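Local coordinates for TraI domain-containing protein (Salmonella typhi, PDB 2IPQ) that is of unknown function but probably serves in conjugal DNA transfer, this chain being the C-terminal, helix-turn-helix-like domain of a TraI-related protein, at residues L7-W12 / A75-K81; L15-R20 / M115-Y119; F48-L52 / R68-Q73; E97-G101 / S128-K132. All coordinates share one frame; numbering follows the deposited sequence.

Contact 1 of 4, residues L7-W12 / A75-K81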
loop_
_atom_site.group_PDB
_atom_site.type_symbol
_atom_site.label_atom_id
_atom_site.label_comp_id
_atom_site.label_asym_id
_atom_site.label_seq_id
_atom_site.Cartn_x
_atom_site.Cartn_y
_atom_site.Cartn_z
ATOM N N LEU A 7 -4.721 16.937 -3.527
ATOM C CA LEU A 7 -3.582 16.046 -3.445
ATOM C C LEU A 7 -3.950 14.658 -2.880
ATOM O O LEU A 7 -3.559 13.632 -3.421
ATOM C CB LEU A 7 -2.491 16.707 -2.602
ATOM C CG LEU A 7 -1.152 15.985 -2.492
ATOM C CD1 LEU A 7 -0.666 15.637 -3.893
ATOM C CD2 LEU A 7 -0.153 16.853 -1.771
ATOM N N GLY A 8 -4.700 14.641 -1.788
ATOM C CA GLY A 8 -5.320 13.419 -1.284
ATOM C C GLY A 8 -6.056 12.632 -2.359
ATOM O O GLY A 8 -5.727 11.455 -2.595
ATOM N N ASP A 9 -7.043 13.285 -2.996
ATOM C CA ASP A 9 -7.842 12.679 -4.069
ATOM C C ASP A 9 -6.988 12.187 -5.260
ATOM O O ASP A 9 -7.266 11.140 -5.835
ATOM C CB ASP A 9 -8.939 13.623 -4.553
ATOM C CG ASP A 9 -10.125 13.721 -3.567
ATOM O OD1 ASP A 9 -10.403 12.724 -2.868
ATOM O OD2 ASP A 9 -10.780 14.802 -3.494
ATOM N N LEU A 10 -5.949 12.940 -5.608
ATOM C CA LEU A 10 -5.030 12.558 -6.667
ATOM C C LEU A 10 -4.304 11.284 -6.283
ATOM O O LEU A 10 -4.234 10.332 -7.065
ATOM C CB LEU A 10 -3.994 13.652 -6.866
ATOM C CG LEU A 10 -3.600 14.033 -8.291
ATOM C CD1 LEU A 10 -2.335 14.870 -8.249
ATOM C CD2 LEU A 10 -3.421 12.809 -9.187
ATOM N N PHE A 11 -3.746 11.260 -5.077
ATOM C CA PHE A 11 -2.975 10.112 -4.684
ATOM C C PHE A 11 -3.865 8.869 -4.591
ATOM O O PHE A 11 -3.481 7.778 -5.014
ATOM C CB PHE A 11 -2.270 10.324 -3.348
ATOM C CG PHE A 11 -1.811 9.033 -2.731
ATOM C CD1 PHE A 11 -2.635 8.323 -1.878
ATOM C CD2 PHE A 11 -0.571 8.522 -3.027
ATOM C CE1 PHE A 11 -2.201 7.107 -1.322
ATOM C CE2 PHE A 11 -0.132 7.307 -2.480
ATOM C CZ PHE A 11 -0.963 6.608 -1.617
ATOM N N TRP A 12 -5.057 9.028 -4.029
ATOM C CA TRP A 12 -5.929 7.880 -3.800
ATOM C C TRP A 12 -6.514 7.391 -5.144
ATOM O O TRP A 12 -6.627 6.178 -5.404
ATOM C CB TRP A 12 -7.043 8.292 -2.836
ATOM C CG TRP A 12 -8.146 7.299 -2.754
ATOM C CD1 TRP A 12 -9.414 7.450 -3.215
ATOM C CD2 TRP A 12 -8.081 5.994 -2.160
ATOM N NE1 TRP A 12 -10.148 6.320 -2.948
ATOM C CE2 TRP A 12 -9.349 5.409 -2.308
ATOM C CE3 TRP A 12 -7.064 5.261 -1.531
ATOM C CZ2 TRP A 12 -9.639 4.123 -1.844
ATOM C CZ3 TRP A 12 -7.345 3.987 -1.066
ATOM C CH2 TRP A 12 -8.627 3.429 -1.228
ATOM N N ALA A 75 -2.051 14.300 3.334
ATOM C CA ALA A 75 -3.283 14.465 2.579
ATOM C C ALA A 75 -3.974 13.098 2.502
ATOM O O ALA A 75 -5.186 12.979 2.684
ATOM C CB ALA A 75 -3.016 15.043 1.206
ATOM N N PHE A 76 -3.210 12.060 2.246
ATOM C CA PHE A 76 -3.802 10.720 2.201
ATOM C C PHE A 76 -4.494 10.342 3.515
ATOM O O PHE A 76 -5.610 9.849 3.495
ATOM C CB PHE A 76 -2.757 9.667 1.889
ATOM C CG PHE A 76 -3.272 8.259 2.031
ATOM C CD1 PHE A 76 -4.329 7.810 1.235
ATOM C CD2 PHE A 76 -2.710 7.390 2.965
ATOM C CE1 PHE A 76 -4.812 6.510 1.361
ATOM C CE2 PHE A 76 -3.194 6.077 3.111
ATOM C CZ PHE A 76 -4.239 5.645 2.300
ATOM N N GLU A 77 -3.829 10.548 4.648
ATOM C CA GLU A 77 -4.397 10.093 5.924
ATOM C C GLU A 77 -5.694 10.784 6.286
ATOM O O GLU A 77 -6.546 10.205 6.970
ATOM C CB GLU A 77 -3.407 10.259 7.067
ATOM C CG GLU A 77 -2.325 9.170 7.123
ATOM C CD GLU A 77 -1.537 9.242 8.423
ATOM O OE1 GLU A 77 -1.814 10.171 9.225
ATOM O OE2 GLU A 77 -0.657 8.385 8.648
ATOM N N LYS A 78 -5.843 12.024 5.828
ATOM C CA LYS A 78 -7.034 12.820 6.125
ATOM C C LYS A 78 -8.284 12.201 5.504
ATOM O O LYS A 78 -9.397 12.546 5.861
ATOM C CB LYS A 78 -6.844 14.269 5.660
ATOM C CG LYS A 78 -6.000 15.092 6.643
ATOM C CD LYS A 78 -5.467 16.406 6.058
ATOM C CE LYS A 78 -5.235 17.457 7.171
ATOM N NZ LYS A 78 -3.972 17.201 7.957
HETATM N N MSE A 79 -8.098 11.269 4.576
HETATM C CA MSE A 79 -9.229 10.692 3.881
HETATM C C MSE A 79 -9.760 9.448 4.556
HETATM O O MSE A 79 -10.891 9.020 4.285
HETATM C CB MSE A 79 -8.852 10.365 2.460
HETATM C CG MSE A 79 -8.456 11.576 1.659
HETATM SE SE MSE A 79 -7.735 10.858 0.025
HETATM C CE MSE A 79 -9.489 10.766 -0.959
ATOM N N ARG A 80 -8.950 8.867 5.433
ATOM C CA ARG A 80 -9.441 7.801 6.288
ATOM C C ARG A 80 -9.868 6.584 5.460
ATOM O O ARG A 80 -10.933 6.038 5.669
ATOM C CB ARG A 80 -10.637 8.315 7.097
ATOM C CG ARG A 80 -10.350 9.652 7.733
ATOM C CD ARG A 80 -11.277 9.913 8.943
ATOM N NE ARG A 80 -10.974 11.271 9.494
ATOM C CZ ARG A 80 -10.473 11.417 10.727
ATOM N NH1 ARG A 80 -10.236 12.683 11.164
ATOM N NH2 ARG A 80 -10.223 10.291 11.534
ATOM N N LYS A 81 -9.037 6.162 4.520
ATOM C CA LYS A 81 -9.283 4.898 3.820
ATOM C C LYS A 81 -8.529 3.741 4.473
ATOM O O LYS A 81 -8.897 2.560 4.304
ATOM C CB LYS A 81 -8.875 5.005 2.343
ATOM C CG LYS A 81 -9.355 6.258 1.628
ATOM C CD LYS A 81 -10.864 6.239 1.480
ATOM C CE LYS A 81 -11.265 6.729 0.131
ATOM N NZ LYS A 81 -12.666 7.175 0.156
#

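Contact 2 of 4, residues L15-R20 / M115-Y119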
loop_
_atom_site.group_PDB
_atom_site.type_symbol
_atom_site.label_atom_id
_atom_site.label_comp_id
_atom_site.label_asym_id
_atom_site.label_seq_id
_atom_site.Cartn_x
_atom_site.Cartn_y
_atom_site.Cartn_z
ATOM N N LEU A 15 -3.656 5.463 -6.835
ATOM C CA LEU A 15 -3.415 4.154 -6.197
ATOM C C LEU A 15 -4.552 3.194 -6.540
ATOM O O LEU A 15 -4.343 2.039 -6.943
ATOM C CB LEU A 15 -3.401 4.317 -4.662
ATOM C CG LEU A 15 -2.873 3.221 -3.714
ATOM C CD1 LEU A 15 -3.975 2.511 -3.016
ATOM C CD2 LEU A 15 -1.865 2.239 -4.345
ATOM N N ARG A 16 -5.762 3.671 -6.356
ATOM C CA ARG A 16 -6.933 2.827 -6.490
ATOM C C ARG A 16 -7.164 2.402 -7.951
ATOM O O ARG A 16 -7.346 1.212 -8.247
ATOM C CB ARG A 16 -8.140 3.553 -5.930
ATOM C CG ARG A 16 -9.319 2.689 -5.676
ATOM C CD ARG A 16 -10.455 3.133 -6.539
ATOM N NE ARG A 16 -11.082 4.385 -6.116
ATOM C CZ ARG A 16 -11.219 5.460 -6.899
ATOM N NH1 ARG A 16 -11.814 6.571 -6.445
ATOM N NH2 ARG A 16 -10.758 5.430 -8.137
ATOM N N ASP A 17 -7.145 3.371 -8.860
ATOM C CA ASP A 17 -7.340 3.059 -10.264
ATOM C C ASP A 17 -6.121 2.351 -10.855
ATOM O O ASP A 17 -6.234 1.614 -11.818
ATOM C CB ASP A 17 -7.722 4.322 -11.056
ATOM C CG ASP A 17 -9.075 4.932 -10.601
ATOM O OD1 ASP A 17 -9.777 4.317 -9.767
ATOM O OD2 ASP A 17 -9.455 6.028 -11.079
ATOM N N GLY A 18 -4.951 2.566 -10.267
ATOM C CA GLY A 18 -3.762 1.854 -10.708
ATOM C C GLY A 18 -3.753 0.376 -10.342
ATOM O O GLY A 18 -3.314 -0.456 -11.133
ATOM N N LEU A 19 -4.233 0.052 -9.140
ATOM C CA LEU A 19 -4.348 -1.335 -8.707
ATOM C C LEU A 19 -5.464 -2.046 -9.437
ATOM O O LEU A 19 -5.300 -3.190 -9.848
ATOM C CB LEU A 19 -4.616 -1.398 -7.201
ATOM C CG LEU A 19 -3.393 -1.028 -6.368
ATOM C CD1 LEU A 19 -3.719 -1.030 -4.887
ATOM C CD2 LEU A 19 -2.289 -2.022 -6.704
ATOM N N ARG A 20 -6.598 -1.360 -9.592
ATOM C CA ARG A 20 -7.722 -1.826 -10.428
ATOM C C ARG A 20 -7.418 -2.113 -11.909
ATOM O O ARG A 20 -8.041 -2.993 -12.511
ATOM C CB ARG A 20 -8.872 -0.832 -10.376
ATOM C CG ARG A 20 -9.635 -0.884 -9.111
ATOM C CD ARG A 20 -11.044 -0.363 -9.300
ATOM N NE ARG A 20 -11.460 0.373 -8.115
ATOM C CZ ARG A 20 -12.726 0.626 -7.801
ATOM N NH1 ARG A 20 -13.686 0.186 -8.600
ATOM N NH2 ARG A 20 -13.031 1.309 -6.693
HETATM N N MSE A 115 -9.605 -4.572 1.252
HETATM C CA MSE A 115 -9.623 -4.927 -0.172
HETATM C C MSE A 115 -10.724 -4.233 -0.960
HETATM O O MSE A 115 -10.504 -3.801 -2.089
HETATM C CB MSE A 115 -9.831 -6.432 -0.359
HETATM C CG MSE A 115 -8.870 -7.290 0.400
HETATM SE SE MSE A 115 -7.692 -8.298 -0.749
HETATM C CE MSE A 115 -8.459 -10.081 -0.510
ATOM N N SER A 116 -11.911 -4.145 -0.365
ATOM C CA SER A 116 -13.074 -3.635 -1.052
ATOM C C SER A 116 -13.083 -2.106 -1.187
ATOM O O SER A 116 -13.974 -1.552 -1.826
ATOM C CB SER A 116 -14.332 -4.091 -0.319
ATOM O OG SER A 116 -14.354 -3.541 0.990
ATOM N N GLU A 117 -12.115 -1.411 -0.591
ATOM C CA GLU A 117 -11.960 0.012 -0.883
ATOM C C GLU A 117 -11.227 0.192 -2.225
ATOM O O GLU A 117 -11.325 1.242 -2.854
ATOM C CB GLU A 117 -11.236 0.761 0.253
ATOM C CG GLU A 117 -11.897 0.673 1.654
ATOM C CD GLU A 117 -12.785 1.879 2.040
ATOM O OE1 GLU A 117 -13.310 2.598 1.150
ATOM O OE2 GLU A 117 -12.965 2.106 3.260
ATOM N N ILE A 118 -10.490 -0.840 -2.646
ATOM C CA ILE A 118 -9.761 -0.826 -3.918
ATOM C C ILE A 118 -10.468 -1.675 -4.953
ATOM O O ILE A 118 -10.859 -1.186 -6.009
ATOM C CB ILE A 118 -8.341 -1.437 -3.812
ATOM C CG1 ILE A 118 -7.551 -0.885 -2.614
ATOM C CG2 ILE A 118 -7.626 -1.346 -5.172
ATOM C CD1 ILE A 118 -7.154 0.541 -2.726
ATOM N N TYR A 119 -10.613 -2.959 -4.639
ATOM C CA TYR A 119 -11.143 -3.941 -5.570
ATOM C C TYR A 119 -12.601 -4.205 -5.245
ATOM O O TYR A 119 -13.503 -3.661 -5.876
ATOM C CB TYR A 119 -10.373 -5.255 -5.436
ATOM C CG TYR A 119 -8.874 -5.160 -5.659
ATOM C CD1 TYR A 119 -7.988 -5.191 -4.589
ATOM C CD2 TYR A 119 -8.340 -5.059 -6.944
ATOM C CE1 TYR A 119 -6.601 -5.118 -4.784
ATOM C CE2 TYR A 119 -6.961 -4.983 -7.149
ATOM C CZ TYR A 119 -6.101 -5.009 -6.055
ATOM O OH TYR A 119 -4.740 -4.935 -6.238
HETATM O O HOH W 1 -4.024 -5.092 -8.735
#

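Contact 3 of 4, residues F48-L52 / R68-Q73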
loop_
_atom_site.group_PDB
_atom_site.type_symbol
_atom_site.label_atom_id
_atom_site.label_comp_id
_atom_site.label_asym_id
_atom_site.label_seq_id
_atom_site.Cartn_x
_atom_site.Cartn_y
_atom_site.Cartn_z
ATOM N N PHE A 48 4.535 6.286 -1.639
ATOM C CA PHE A 48 4.464 7.716 -1.901
ATOM C C PHE A 48 5.560 8.155 -2.860
ATOM O O PHE A 48 5.339 8.992 -3.726
ATOM C CB PHE A 48 4.548 8.483 -0.597
ATOM C CG PHE A 48 3.367 8.249 0.312
ATOM C CD1 PHE A 48 2.078 8.549 -0.116
ATOM C CD2 PHE A 48 3.551 7.742 1.589
ATOM C CE1 PHE A 48 0.980 8.338 0.715
ATOM C CE2 PHE A 48 2.478 7.519 2.428
ATOM C CZ PHE A 48 1.177 7.815 2.000
ATOM N N PHE A 49 6.747 7.587 -2.711
ATOM C CA PHE A 49 7.829 7.842 -3.657
ATOM C C PHE A 49 7.450 7.382 -5.064
ATOM O O PHE A 49 7.801 8.025 -6.049
ATOM C CB PHE A 49 9.097 7.118 -3.212
ATOM C CG PHE A 49 9.804 7.781 -2.080
ATOM C CD1 PHE A 49 9.733 9.152 -1.910
ATOM C CD2 PHE A 49 10.556 7.034 -1.186
ATOM C CE1 PHE A 49 10.391 9.778 -0.864
ATOM C CE2 PHE A 49 11.229 7.657 -0.127
ATOM C CZ PHE A 49 11.136 9.030 0.029
ATOM N N LEU A 50 6.738 6.257 -5.148
ATOM C CA LEU A 50 6.269 5.754 -6.432
ATOM C C LEU A 50 5.213 6.669 -7.080
ATOM O O LEU A 50 5.269 6.898 -8.272
ATOM C CB LEU A 50 5.743 4.324 -6.274
ATOM C CG LEU A 50 5.275 3.610 -7.544
ATOM C CD1 LEU A 50 6.374 3.491 -8.658
ATOM C CD2 LEU A 50 4.629 2.232 -7.223
ATOM N N PHE A 51 4.265 7.176 -6.289
ATOM C CA PHE A 51 3.337 8.248 -6.710
ATOM C C PHE A 51 4.107 9.426 -7.259
ATOM O O PHE A 51 3.896 9.849 -8.391
ATOM C CB PHE A 51 2.479 8.736 -5.519
ATOM C CG PHE A 51 1.633 9.964 -5.825
ATOM C CD1 PHE A 51 0.447 9.855 -6.551
ATOM C CD2 PHE A 51 2.035 11.230 -5.399
ATOM C CE1 PHE A 51 -0.327 10.979 -6.833
ATOM C CE2 PHE A 51 1.262 12.378 -5.682
ATOM C CZ PHE A 51 0.080 12.244 -6.395
ATOM N N LEU A 52 5.004 9.948 -6.430
ATOM C CA LEU A 52 5.790 11.109 -6.748
ATOM C C LEU A 52 6.511 10.940 -8.086
ATOM O O LEU A 52 6.709 11.888 -8.826
ATOM C CB LEU A 52 6.791 11.367 -5.616
ATOM C CG LEU A 52 6.505 12.476 -4.590
ATOM C CD1 LEU A 52 5.119 13.121 -4.732
ATOM C CD2 LEU A 52 6.795 12.056 -3.149
ATOM N N ARG A 68 7.764 16.768 0.105
ATOM C CA ARG A 68 6.670 16.410 -0.811
ATOM C C ARG A 68 5.993 15.121 -0.334
ATOM O O ARG A 68 4.772 15.001 -0.386
ATOM C CB ARG A 68 7.179 16.280 -2.257
ATOM C CG ARG A 68 6.769 17.439 -3.176
ATOM C CD ARG A 68 7.966 18.027 -3.943
ATOM N NE ARG A 68 8.094 19.483 -3.748
ATOM C CZ ARG A 68 9.091 20.232 -4.217
ATOM N NH1 ARG A 68 10.072 19.690 -4.926
ATOM N NH2 ARG A 68 9.107 21.533 -3.978
ATOM N N LYS A 69 6.791 14.177 0.151
ATOM C CA LYS A 69 6.270 12.940 0.715
ATOM C C LYS A 69 5.395 13.203 1.929
ATOM O O LYS A 69 4.327 12.602 2.079
ATOM C CB LYS A 69 7.418 11.995 1.108
ATOM C CG LYS A 69 6.986 10.585 1.535
ATOM C CD LYS A 69 6.485 10.577 2.964
ATOM C CE LYS A 69 7.517 9.963 3.915
ATOM N NZ LYS A 69 6.869 9.093 4.962
ATOM N N GLU A 70 5.861 14.095 2.797
ATOM C CA GLU A 70 5.113 14.500 3.972
ATOM C C GLU A 70 3.713 15.034 3.598
ATOM O O GLU A 70 2.728 14.659 4.231
ATOM C CB GLU A 70 5.918 15.548 4.770
ATOM C CG GLU A 70 5.837 15.433 6.317
ATOM C CD GLU A 70 6.455 16.652 7.067
ATOM O OE1 GLU A 70 7.413 16.464 7.863
ATOM O OE2 GLU A 70 5.984 17.798 6.869
ATOM N N GLN A 71 3.641 15.905 2.576
ATOM C CA GLN A 71 2.375 16.484 2.057
ATOM C C GLN A 71 1.370 15.420 1.613
ATOM O O GLN A 71 0.258 15.351 2.118
ATOM C CB GLN A 71 2.651 17.388 0.861
ATOM C CG GLN A 71 2.301 18.851 1.070
ATOM C CD GLN A 71 3.524 19.686 1.414
ATOM O OE1 GLN A 71 3.582 20.879 1.112
ATOM N NE2 GLN A 71 4.515 19.055 2.053
ATOM N N VAL A 72 1.776 14.591 0.662
ATOM C CA VAL A 72 0.920 13.522 0.160
ATOM C C VAL A 72 0.436 12.573 1.258
ATOM O O VAL A 72 -0.747 12.263 1.314
ATOM C CB VAL A 72 1.625 12.684 -0.932
ATOM C CG1 VAL A 72 0.622 11.761 -1.591
ATOM C CG2 VAL A 72 2.230 13.597 -1.964
ATOM N N GLN A 73 1.347 12.118 2.116
ATOM C CA GLN A 73 0.974 11.276 3.251
ATOM C C GLN A 73 -0.052 11.911 4.198
ATOM O O GLN A 73 -1.065 11.286 4.535
ATOM C CB GLN A 73 2.206 10.846 4.035
ATOM C CG GLN A 73 1.885 10.137 5.345
ATOM C CD GLN A 73 3.066 9.324 5.835
ATOM O OE1 GLN A 73 4.207 9.624 5.490
ATOM N NE2 GLN A 73 2.803 8.289 6.626
#

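Contact 4 of 4, residues E97-G101 / S128-K132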
loop_
_atom_site.group_PDB
_atom_site.type_symbol
_atom_site.label_atom_id
_atom_site.label_comp_id
_atom_site.label_asym_id
_atom_site.label_seq_id
_atom_site.Cartn_x
_atom_site.Cartn_y
_atom_site.Cartn_z
ATOM N N GLU A 97 12.515 -12.595 0.008
ATOM C CA GLU A 97 12.862 -12.845 -1.404
ATOM C C GLU A 97 12.334 -14.176 -1.965
ATOM O O GLU A 97 12.191 -14.325 -3.187
ATOM C CB GLU A 97 14.384 -12.844 -1.570
ATOM C CG GLU A 97 15.067 -13.661 -0.492
ATOM C CD GLU A 97 16.538 -14.023 -0.782
ATOM O OE1 GLU A 97 17.199 -13.354 -1.628
ATOM O OE2 GLU A 97 17.015 -14.990 -0.134
ATOM N N GLU A 98 12.079 -15.143 -1.078
ATOM C CA GLU A 98 11.701 -16.509 -1.480
ATOM C C GLU A 98 10.229 -16.700 -1.100
ATOM O O GLU A 98 9.806 -16.218 -0.062
ATOM C CB GLU A 98 12.577 -17.563 -0.766
ATOM C CG GLU A 98 14.067 -17.254 -0.823
ATOM C CD GLU A 98 14.967 -18.327 -0.143
ATOM O OE1 GLU A 98 14.641 -19.553 -0.116
ATOM O OE2 GLU A 98 16.038 -17.928 0.364
ATOM N N PRO A 99 9.447 -17.392 -1.940
ATOM C CA PRO A 99 8.049 -17.529 -1.581
ATOM C C PRO A 99 7.918 -18.566 -0.474
ATOM O O PRO A 99 8.703 -19.515 -0.427
ATOM C CB PRO A 99 7.388 -18.035 -2.880
ATOM C CG PRO A 99 8.469 -18.026 -3.935
ATOM C CD PRO A 99 9.763 -18.090 -3.199
ATOM N N GLY A 100 6.942 -18.394 0.406
ATOM C CA GLY A 100 6.819 -19.264 1.567
ATOM C C GLY A 100 7.630 -18.752 2.739
ATOM O O GLY A 100 8.012 -19.522 3.638
ATOM N N GLY A 101 7.896 -17.447 2.727
ATOM C CA GLY A 101 8.445 -16.752 3.878
ATOM C C GLY A 101 9.761 -17.309 4.391
ATOM O O GLY A 101 9.859 -17.721 5.553
ATOM N N SER A 128 -0.037 -12.093 -1.496
ATOM C CA SER A 128 1.402 -12.055 -1.773
ATOM C C SER A 128 2.058 -13.344 -1.304
ATOM O O SER A 128 1.660 -13.918 -0.280
ATOM C CB SER A 128 2.075 -10.888 -1.046
ATOM O OG SER A 128 3.439 -10.837 -1.402
ATOM N N LEU A 129 3.063 -13.795 -2.042
ATOM C CA LEU A 129 3.827 -14.981 -1.621
ATOM C C LEU A 129 5.015 -14.600 -0.715
ATOM O O LEU A 129 5.670 -15.464 -0.123
ATOM C CB LEU A 129 4.318 -15.752 -2.836
ATOM C CG LEU A 129 3.290 -16.498 -3.691
ATOM C CD1 LEU A 129 4.044 -17.090 -4.890
ATOM C CD2 LEU A 129 2.622 -17.624 -2.899
ATOM N N PHE A 130 5.263 -13.301 -0.620
ATOM C CA PHE A 130 6.529 -12.744 -0.137
ATOM C C PHE A 130 6.399 -11.990 1.206
ATOM O O PHE A 130 7.356 -11.900 1.990
ATOM C CB PHE A 130 7.094 -11.818 -1.217
ATOM C CG PHE A 130 7.427 -12.549 -2.513
ATOM C CD1 PHE A 130 6.584 -12.476 -3.607
ATOM C CD2 PHE A 130 8.570 -13.302 -2.617
ATOM C CE1 PHE A 130 6.888 -13.143 -4.784
ATOM C CE2 PHE A 130 8.884 -13.969 -3.793
ATOM C CZ PHE A 130 8.043 -13.890 -4.871
ATOM N N LEU A 131 5.209 -11.461 1.474
ATOM C CA LEU A 131 5.007 -10.597 2.627
ATOM C C LEU A 131 4.348 -11.356 3.756
ATOM O O LEU A 131 3.361 -12.061 3.552
ATOM C CB LEU A 131 4.104 -9.456 2.238
ATOM C CG LEU A 131 3.907 -8.380 3.283
ATOM C CD1 LEU A 131 4.984 -7.316 3.048
ATOM C CD2 LEU A 131 2.536 -7.832 3.086
ATOM N N LYS A 132 4.888 -11.190 4.953
ATOM C CA LYS A 132 4.282 -11.679 6.184
ATOM C C LYS A 132 3.994 -10.463 7.078
ATOM O O LYS A 132 4.904 -9.694 7.376
ATOM C CB LYS A 132 5.291 -12.621 6.876
ATOM C CG LYS A 132 4.743 -13.446 8.026
ATOM C CD LYS A 132 5.670 -13.387 9.225
ATOM C CE LYS A 132 6.680 -14.526 9.272
ATOM N NZ LYS A 132 7.497 -14.451 10.541
#

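Contact 1 of 4, residues L7-W12 / A75-K81
Trp12 lies beneath the aliphatic chain of Lys81, while one helical turn back Gly8 lets two helices of this helix-turn-helix-like domain come close. Helix 4-20 and the C-terminal part of helix 68-77 meet with the CA atoms of Gly8 and Ala75 only 4.5 Å apart. The methyl of Ala75 fits against the Gly8 backbone, with CB 3.5 Å from Gly8 N. Phe11 and Phe76 form an offset edge-to-face pair: CE1 of Phe11 approaches the face of Phe76, the centroids are 5.0 Å apart and the planes are inclined at 64°. At its own edge the Phe76 ring meets Trp12, where CE1 lies near CE3 of the indole. Tyr111 also packs edge-to-face on Phe76, so aromatic groups meet this ring from both helix and sheet. The selenomethionine Met79 supplies a Met-aromatic contact, its SE lying obliquely off the Trp12 five-membered ring, 5.3 Å from the centroid, and 3.4 Å from Gly8 O. Met79 lies within a type I turn from Glu77 to Arg80, after which Lys81 comes round to the indole. Along Lys81, CB sits by CZ3 and CH2 of the six-membered ring and CG by CD2 and CE2. Bends at chi2 (-68°) and chi3 fold the chain over the indole, and CD comes near CZ2. CE makes the CH-pi contact, 3.2 Å above the Trp12 plane. Beyond it, Lys81 NZ is 4.1 Å from Trp12 NE1.

Contact 2 of 4, residues L15-R20 / M115-Y119
Arg16 of helix 4-20 faces Ile118 of the short, weakly bonded helix 115-118 with their CA atoms 5.3 Å apart, and the spacing widens to 6.3 Å between the CA atoms of Arg20 and Tyr119. The contact joins the last turns of the long N-terminal helix to the segment after strand 105-114, in what is probably a winged-helix-like domain. Ile118 is the main wedge: CG2 is anti to the backbone N and CG1 beside it (chi1 -48°), which sends the two branches to different neighbours. CD1 touches Leu15 CD1, whereas CG2 presses on Leu19 CB at 3.6 Å. That same CG2 stands over the centre of the Tyr119 ring, so the methyl meets an aliphatic chain on one flank and, at about a right angle to it, the face of the ring. CG of Arg16 packs by the backbone of Glu117 and Ile118. Arg20 stretches past the end of the 115-118 helix, and Ile118 O lies over a face of its guanidinium; although NE is close to that oxygen, the angle is poor for a hydrogen bond. Trp12 and Val40 also pack on Ile118. The Tyr119 side chain turns back toward helix 4-20, with OH 3.7 Å from Leu19 CB. A water in the plane of the tyrosine ring bridges the two segments: it donates to Leu19 O and is 2.6 Å from Tyr119 OH.

Contact 3 of 4, residues F48-L52 / R68-Q73
Arg68 meets Leu52 at the start of helix 68-77, through its CB and backbone carbonyl carbon, while its guanidinium leads away from helix 46-54. Lys69 follows, with its backbone N 3.9 Å from Leu52 CD2 and its CG against Phe48 CB; its CB also nears the Phe49 ring. The bent lysine chain then runs along its own helix, and NZ donates to Gln73 OE1 at 2.8 Å, in the carbonyl plane. Val72 spreads its two methyls: CG1, anti to the backbone N (chi1 -170°), reaches Phe48 CD1 at 3.8 Å, and CG2 touches both Leu52 CD1 and Phe51 CE2, each at 4.0 Å. Gln73 lies over one face of the Phe48 ring. Its CB makes a CH-pi contact 4.0 Å from the ring centroid, with the amide plane 32° from that of the ring. The amide is held at both ends, because NE2 bonds to Tyr111 OH. Phe11 of helix 4-20 packs against Phe48 and Val72. The axes of segments 48-52 and 68-73 approach to 9.9 Å at 104°, and this near-perpendicular helix pair, backed by a third helix, is consistent with the three-helix core of a helix-turn-helix domain.

Contact 4 of 4, residues E97-G101 / S128-K132
Two irregular backbones are joined by a hydrogen bond from Gly100 N to Leu129 O, 3.2 Å long and fairly straight at 154°, with the nitrogen in the plane of the carbonyl group. The CA of Pro99 also points a hydrogen at this oxygen, 3.5 Å away, so Leu129 O receives one conventional bond and one CA-H...O contact from consecutive residues. Gly100 and Gly101 both have positive phi, and through them the chain bends away after its bond to Leu129. On the other segment Ser128 forms an ST turn: its OG accepts from Phe130 N at 3.2 Å and more weakly from Leu131 N, and it is also bonded to His34 ND1 on strand 33-36. This turn leads the chain into strand 131-133, one of the two outermost strands of the antiparallel sheet, which pairs with strand 91-96; segment 97-101 begins the loop joining strand 91-96 to strand 105-114. A long hairpin of this kind would fit the wing of a winged-helix-like domain. The side chains meet at the surface. The Pro99 ring uses two of its carbons: CB rests on Leu129 CB at 3.8 Å, and CG is near Phe130 CE2. Leu129 CB in turn lies over one face of the Phe130 ring, offset toward its rim. Phe130 has CG beside its backbone N (chi1 -63°), which swings the ring alongside the proline and toward the corner at Glu97. There Glu97 O meets the edge of the ring near its plane, 3.4 Å from Phe130 CE2.

Overall arrangement
Contacts 1, 2 and 3 are partly buried and build the helical side of the domain, whereas contact 4 is a surface contact on the opposite side of the chain's centre from contacts 1 and 3. Helix 4-20 serves contacts 1 and 2, which touch where Trp12 meets Glu117 and Ile118. Helix 68-77 is shared by contacts 1 and 3, joined through Phe11 against Phe48, Phe51 and Val72. Contact 3 is nested within the loop closed by contact 1. No direct hydrogen bond crosses contacts 1 to 3; aromatic and aliphatic groups dominate, with a bridging water in contact 2. Contact 4, its centre about 29 Å from that of contact 1, adds a direct backbone hydrogen bond to its apolar contacts.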